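Local coordinates for protein polymerase subunit PA (Dhori virus, PDB 4CGS) that forms the N-terminal domain of the viral polymerase subunit PA, the counterpart of orthomyxovirus cap-snatching domains, in a protein that probably binds RNA, at residues N107-D112 and S127-P132. Sequence-based numbering, arbitrary orientation.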
loop_
_atom_site.group_PDB
_atom_site.type_symbol
_atom_site.label_atom_id
_atom_site.label_comp_id
_atom_site.label_asym_id
_atom_site.label_seq_id
_atom_site.Cartn_x
_atom_site.Cartn_y
_atom_site.Cartn_z
ATOM N N ASN A 107 -15.942 3.971 -4.518
ATOM C CA ASN A 107 -17.150 3.564 -3.832
ATOM C C ASN A 107 -17.234 2.101 -4.293
ATOM O O ASN A 107 -17.323 1.850 -5.532
ATOM C CB ASN A 107 -18.384 4.429 -4.161
ATOM C CG ASN A 107 -19.330 3.781 -5.155
ATOM O OD1 ASN A 107 -19.297 4.093 -6.346
ATOM N ND2 ASN A 107 -20.195 2.877 -4.667
ATOM N N GLY A 108 -17.083 1.149 -3.354
ATOM C CA GLY A 108 -17.268 -0.274 -3.715
ATOM C C GLY A 108 -16.188 -1.161 -3.137
ATOM O O GLY A 108 -15.214 -0.649 -2.575
ATOM N N THR A 109 -16.426 -2.480 -3.214
ATOM C CA THR A 109 -15.490 -3.500 -2.768
ATOM C C THR A 109 -14.713 -4.081 -3.972
ATOM O O THR A 109 -15.321 -4.539 -4.917
ATOM C CB THR A 109 -16.162 -4.662 -2.019
ATOM O OG1 THR A 109 -17.007 -4.061 -0.996
ATOM C CG2 THR A 109 -15.171 -5.649 -1.362
ATOM N N PRO A 110 -13.359 -4.077 -3.903
ATOM C CA PRO A 110 -12.559 -4.600 -4.981
ATOM C C PRO A 110 -12.822 -6.083 -5.219
ATOM O O PRO A 110 -13.065 -6.895 -4.303
ATOM C CB PRO A 110 -11.139 -4.417 -4.500
ATOM C CG PRO A 110 -11.237 -3.242 -3.551
ATOM C CD PRO A 110 -12.504 -3.478 -2.832
ATOM N N THR A 111 -12.692 -6.432 -6.482
ATOM C CA THR A 111 -12.809 -7.810 -6.943
ATOM C C THR A 111 -11.442 -8.523 -6.973
ATOM O O THR A 111 -10.435 -7.943 -7.425
ATOM C CB THR A 111 -13.386 -7.829 -8.368
ATOM O OG1 THR A 111 -14.600 -7.044 -8.426
ATOM C CG2 THR A 111 -13.703 -9.348 -8.886
ATOM N N ASP A 112 -11.407 -9.763 -6.524
ATOM C CA ASP A 112 -10.223 -10.599 -6.611
ATOM C C ASP A 112 -10.127 -11.272 -7.960
ATOM O O ASP A 112 -11.093 -11.805 -8.498
ATOM C CB ASP A 112 -10.166 -11.635 -5.488
ATOM C CG ASP A 112 -10.119 -10.984 -4.128
ATOM O OD1 ASP A 112 -9.208 -10.146 -3.907
ATOM O OD2 ASP A 112 -10.999 -11.301 -3.285
ATOM N N SER A 127 -12.593 4.038 0.667
ATOM C CA SER A 127 -13.645 4.089 1.697
ATOM C C SER A 127 -13.517 2.967 2.690
ATOM O O SER A 127 -14.400 2.773 3.528
ATOM C CB SER A 127 -15.021 4.048 1.039
ATOM O OG SER A 127 -15.143 2.891 0.329
ATOM N N GLY A 128 -12.424 2.210 2.648
ATOM C CA GLY A 128 -12.131 1.295 3.704
ATOM C C GLY A 128 -12.620 -0.132 3.482
ATOM O O GLY A 128 -12.646 -0.968 4.402
ATOM N N GLN A 129 -13.023 -0.413 2.261
ATOM C CA GLN A 129 -13.455 -1.772 1.907
ATOM C C GLN A 129 -12.260 -2.682 1.577
ATOM O O GLN A 129 -11.260 -2.218 1.090
ATOM C CB GLN A 129 -14.453 -1.776 0.723
ATOM C CG GLN A 129 -15.691 -0.968 1.045
ATOM C CD GLN A 129 -16.780 -1.874 1.539
ATOM O OE1 GLN A 129 -17.476 -2.499 0.750
ATOM N NE2 GLN A 129 -16.903 -1.994 2.840
ATOM N N MET A 130 -12.414 -3.979 1.835
ATOM C CA MET A 130 -11.390 -4.946 1.586
ATOM C C MET A 130 -11.963 -6.052 0.716
ATOM O O MET A 130 -13.069 -6.556 0.980
ATOM C CB MET A 130 -10.901 -5.595 2.884
ATOM C CG MET A 130 -10.211 -4.659 3.820
ATOM S SD MET A 130 -9.986 -5.352 5.498
ATOM C CE MET A 130 -11.795 -5.531 6.095
ATOM N N SER A 131 -11.224 -6.526 -0.303
ATOM C CA SER A 131 -11.664 -7.677 -1.107
ATOM C C SER A 131 -11.763 -8.897 -0.208
ATOM O O SER A 131 -11.145 -8.987 0.849
ATOM C CB SER A 131 -10.727 -7.973 -2.232
ATOM O OG SER A 131 -9.581 -8.664 -1.823
ATOM N N PRO A 132 -12.517 -9.926 -0.669
ATOM C CA PRO A 132 -12.693 -11.133 0.178
ATOM C C PRO A 132 -11.336 -11.782 0.499
ATOM O O PRO A 132 -11.107 -12.243 1.630
ATOM C CB PRO A 132 -13.553 -12.009 -0.701
ATOM C CG PRO A 132 -14.428 -11.023 -1.439
ATOM C CD PRO A 132 -13.533 -9.860 -1.754
HETATM O O HOH W 1 -17.558 2.049 -0.883
#
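Asp112 lies over the start of helix 132-137, its carboxylate set across Ser131 and Pro132, and it works as a side chain that ties loop 107-112 to the start of that helix. With CG anti to the carbonyl carbon (chi1 -61°), the carboxylate is carried toward the other loop, and the two oxygens divide the work. OD1 accepts a hydrogen bond from Ser131 OG at 2.6 Å, through the lone pair on the side of the other oxygen. OD2 rests 3.3 Å from Pro132 CD, the two side chains crossing obliquely, and also takes the backbone N-H of Ile133. Ser131 is the N-cap: its OG, held by chi1 of 79° in the tight position between backbone N and carbonyl carbon, caps a backbone N in the first turn and is further bonded to Thr134 OG1. The carboxylate therefore sits where the helix dipole would probably favour its negative charge.

Beside it, Pro110 O approaches Ser131 CB at 3.3 Å and receives a longer CA-H...O contact from Ser131 CA. The methyl of Thr109 reaches the backbone of the other loop, CG2 lying 3.3 Å from Met130 O, an oxygen that is hydrogen-bonded by Arg135 NH1. Gln129 packs its CB against Gly108 O at 3.6 Å; the end of its side chain is modelled in two positions, and its course past Thr109 is doubtful. At the far end one water accepts from Gly108 N and bonds to Ser127 OG, which also meets Asp106 O and Ser125 OG.

The two loops follow the neighbouring parallel strands 97-104 and 119-125, and Pro110 and Ser131 both touch Arg123 of the outer one. Within this PA N-terminal domain, the pairing exemplifies a serine N-cap backed by an acidic side chain from a separate loop, at the passage from an edge strand into a helix.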